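Local coordinates for protein 2-oxoglutarate carboxylase small subunit (Hydrogenobacter thermophilus, PDB 7KCT) that is the small subunit of a carboxylase, with a fold of the biotin carboxylase family that includes an ATP-grasp domain, and binds ADP, bicarbonate and magnesium, at residues A[30-35]-A[316-321]. Sequence-based numbering, arbitrary orientation.
Sequences CKELGI and IVKWQI
The C-terminal end of helix 20-32, in the Rossmann-like N-terminal region of this biotin carboxylase fold, and the Schellman turn after it pack on helix 316-324 of the ATP-grasp region. L33 carries the apolar centre. Both its methyls face K318 CG from one side, CD1 and CD2 each lying 3.8 Å from that carbon as the two side chains cross obliquely; CD2 is also 3.8 Å from K318 CD, and CD1 reaches CG2 of I321 at 3.8 Å. The same I321 CG2 meets CD1 of I35 tip to tip at 3.9 Å, and the other branch of I321 ends with CD1 4.0 Å from SG of C30. K318 is thus amphipathic in use: CG stands anti to the backbone N (chi1 -165°), the stem runs past L33, and a bend at chi3 (-72°) brings NZ to 3.0 Å from E32 OE1, a hydrogen-bonded salt bridge. Further out, R410 of the second subunit forms a salt bridge with E32 OE1, so two cations share one carboxylate oxygen, which probably favours its ionised state. C30 and I35 also touch V14 of strand 13-16. Two backbone hydrogen bonds of the Schellman motif, G34 N to K31 O and I35 N to C30 O, hold the turn that presents L33 and I35. Toward K318 NZ, E32 OE1 offers its anti lone pair.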
ATOM      1  N   CYS A  30     -11.275  -0.927  13.095  1.00 23.77           N
ATOM      2  CA  CYS A  30     -11.730  -1.534  14.341  1.00 23.07           C
ATOM      3  C   CYS A  30     -10.792  -2.641  14.819  1.00 26.35           C
ATOM      4  O   CYS A  30     -10.506  -2.741  16.016  1.00 23.27           O
ATOM      5  CB  CYS A  30     -13.146  -2.097  14.178  1.00 24.75           C
ATOM      6  SG  CYS A  30     -14.471  -0.875  14.020  1.00 29.89           S
ATOM      7  N   LYS A  31     -10.322  -3.491  13.913  1.00 23.74           N
ATOM      8  CA  LYS A  31      -9.433  -4.572  14.323  1.00 27.34           C
ATOM      9  C   LYS A  31      -8.125  -4.018  14.867  1.00 29.62           C
ATOM     10  O   LYS A  31      -7.622  -4.490  15.895  1.00 28.88           O
ATOM     11  CB  LYS A  31      -9.156  -5.496  13.150  1.00 26.27           C
ATOM     12  CG  LYS A  31     -10.322  -6.424  12.794  1.00 29.71           C
ATOM     13  CD  LYS A  31      -9.992  -7.180  11.463  1.00 31.42           C
ATOM     14  CE  LYS A  31      -9.031  -8.331  11.699  1.00 35.61           C
ATOM     15  NZ  LYS A  31      -9.658  -9.530  12.404  1.00 35.45           N
ATOM     16  N   GLU A  32      -7.591  -2.977  14.219  1.00 24.82           N
ATOM     17  CA  GLU A  32      -6.345  -2.386  14.701  1.00 26.71           C
ATOM     18  C   GLU A  32      -6.531  -1.775  16.089  1.00 28.80           C
ATOM     19  O   GLU A  32      -5.613  -1.820  16.906  1.00 29.28           O
ATOM     20  CB  GLU A  32      -5.809  -1.344  13.713  1.00 26.36           C
ATOM     21  CG  GLU A  32      -5.272  -1.955  12.393  1.00 30.53           C
ATOM     22  CD  GLU A  32      -4.851  -0.896  11.347  1.00 37.58           C
ATOM     23  OE1 GLU A  32      -4.971   0.304  11.684  1.00 37.88           O
ATOM     24  OE2 GLU A  32      -4.408  -1.248  10.204  1.00 30.85           O
ATOM     25  N   LEU A  33      -7.715  -1.243  16.381  1.00 26.81           N
ATOM     26  CA  LEU A  33      -8.084  -0.736  17.702  1.00 27.54           C
ATOM     27  C   LEU A  33      -8.490  -1.814  18.699  1.00 29.99           C
ATOM     28  O   LEU A  33      -8.720  -1.482  19.853  1.00 32.11           O
ATOM     29  CB  LEU A  33      -9.242   0.264  17.565  1.00 26.44           C
ATOM     30  CG  LEU A  33      -8.957   1.579  16.857  1.00 29.69           C
ATOM     31  CD1 LEU A  33     -10.218   2.403  16.635  1.00 31.05           C
ATOM     32  CD2 LEU A  33      -7.946   2.366  17.705  1.00 36.90           C
ATOM     33  N   GLY A  34      -8.587  -3.085  18.297  1.00 30.13           N
ATOM     34  CA  GLY A  34      -8.984  -4.154  19.196  1.00 27.25           C
ATOM     35  C   GLY A  34     -10.462  -4.238  19.456  1.00 34.26           C
ATOM     36  O   GLY A  34     -10.876  -4.718  20.512  1.00 31.96           O
ATOM     37  N   ILE A  35     -11.269  -3.771  18.534  1.00 29.80           N
ATOM     38  CA  ILE A  35     -12.714  -3.728  18.687  1.00 28.64           C
ATOM     39  C   ILE A  35     -13.308  -4.888  17.889  1.00 28.29           C
ATOM     40  O   ILE A  35     -12.908  -5.127  16.740  1.00 26.61           O
ATOM     41  CB  ILE A  35     -13.284  -2.390  18.172  1.00 28.28           C
ATOM     42  CG1 ILE A  35     -12.721  -1.214  18.979  1.00 30.92           C
ATOM     43  CG2 ILE A  35     -14.789  -2.429  18.172  1.00 24.54           C
ATOM     44  CD1 ILE A  35     -12.887   0.141  18.252  1.00 28.63           C
ATOM     45  N   ILE A 316      -8.178   9.033   9.132  1.00 25.19           N
ATOM     46  CA  ILE A 316      -9.445   9.710   9.417  1.00 28.65           C
ATOM     47  C   ILE A 316     -10.499   8.762  10.005  1.00 27.18           C
ATOM     48  O   ILE A 316     -11.263   9.139  10.909  1.00 25.39           O
ATOM     49  CB  ILE A 316      -9.956  10.389   8.141  1.00 29.48           C
ATOM     50  CG1 ILE A 316      -9.013  11.494   7.676  1.00 33.72           C
ATOM     51  CG2 ILE A 316     -11.365  10.869   8.394  1.00 30.24           C
ATOM     52  CD1 ILE A 316      -9.275  11.857   6.163  1.00 31.93           C
ATOM     53  N   VAL A 317     -10.618   7.550   9.472  1.00 27.19           N
ATOM     54  CA  VAL A 317     -11.629   6.622   9.983  1.00 26.36           C
ATOM     55  C   VAL A 317     -11.312   6.204  11.424  1.00 27.71           C
ATOM     56  O   VAL A 317     -12.211   6.111  12.265  1.00 27.10           O
ATOM     57  CB  VAL A 317     -11.744   5.402   9.053  1.00 28.35           C
ATOM     58  CG1 VAL A 317     -12.717   4.378   9.590  1.00 26.88           C
ATOM     59  CG2 VAL A 317     -12.224   5.833   7.685  1.00 28.60           C
ATOM     60  N   LYS A 318     -10.056   5.847  11.708  1.00 27.82           N
ATOM     61  CA  LYS A 318      -9.708   5.516  13.082  1.00 27.70           C
ATOM     62  C   LYS A 318     -10.039   6.688  14.009  1.00 32.15           C
ATOM     63  O   LYS A 318     -10.553   6.481  15.117  1.00 31.24           O
ATOM     64  CB  LYS A 318      -8.232   5.123  13.172  1.00 28.98           C
ATOM     65  CG  LYS A 318      -7.882   4.426  14.474  1.00 34.96           C
ATOM     66  CD  LYS A 318      -6.435   3.956  14.559  1.00 36.85           C
ATOM     67  CE  LYS A 318      -6.152   2.771  13.680  1.00 33.53           C
ATOM     68  NZ  LYS A 318      -4.810   2.171  14.010  1.00 33.77           N
ATOM     69  N   TRP A 319      -9.762   7.932  13.566  1.00 28.51           N
ATOM     70  CA  TRP A 319     -10.089   9.100  14.387  1.00 28.13           C
ATOM     71  C   TRP A 319     -11.593   9.259  14.551  1.00 31.51           C
ATOM     72  O   TRP A 319     -12.058   9.615  15.643  1.00 30.91           O
ATOM     73  CB  TRP A 319      -9.447  10.398  13.806  1.00 31.95           C
ATOM     74  CG  TRP A 319      -8.077  10.531  14.367  1.00 31.40           C
ATOM     75  CD1 TRP A 319      -6.889  10.383  13.703  1.00 33.37           C
ATOM     76  CD2 TRP A 319      -7.735  10.761  15.749  1.00 35.70           C
ATOM     77  NE1 TRP A 319      -5.848  10.473  14.586  1.00 31.14           N
ATOM     78  CE2 TRP A 319      -6.334  10.747  15.838  1.00 36.28           C
ATOM     79  CE3 TRP A 319      -8.485  11.019  16.909  1.00 34.35           C
ATOM     80  CZ2 TRP A 319      -5.654  10.954  17.051  1.00 42.25           C
ATOM     81  CZ3 TRP A 319      -7.814  11.237  18.102  1.00 35.66           C
ATOM     82  CH2 TRP A 319      -6.414  11.197  18.165  1.00 42.18           C
ATOM     83  N   GLN A 320     -12.385   9.007  13.502  1.00 25.26           N
ATOM     84  CA  GLN A 320     -13.826   9.000  13.697  1.00 24.97           C
ATOM     85  C   GLN A 320     -14.184   8.156  14.916  1.00 28.38           C
ATOM     86  O   GLN A 320     -14.980   8.558  15.763  1.00 24.48           O
ATOM     87  CB  GLN A 320     -14.544   8.467  12.454  1.00 28.02           C
ATOM     88  CG  GLN A 320     -14.860   9.468  11.333  1.00 25.78           C
ATOM     89  CD  GLN A 320     -15.593   8.793  10.200  1.00 30.83           C
ATOM     90  OE1 GLN A 320     -15.092   7.821   9.600  1.00 28.43           O
ATOM     91  NE2 GLN A 320     -16.818   9.221   9.966  1.00 26.93           N
ATOM     92  N   ILE A 321     -13.623   6.953  14.991  1.00 27.96           N
ATOM     93  CA  ILE A 321     -14.026   6.009  16.019  1.00 23.08           C
ATOM     94  C   ILE A 321     -13.551   6.471  17.386  1.00 23.43           C
ATOM     95  O   ILE A 321     -14.286   6.402  18.359  1.00 25.26           O
ATOM     96  CB  ILE A 321     -13.483   4.612  15.679  1.00 26.17           C
ATOM     97  CG1 ILE A 321     -14.168   4.102  14.404  1.00 25.12           C
ATOM     98  CG2 ILE A 321     -13.768   3.651  16.837  1.00 29.88           C
ATOM     99  CD1 ILE A 321     -13.447   2.995  13.740  1.00 26.21           C
TER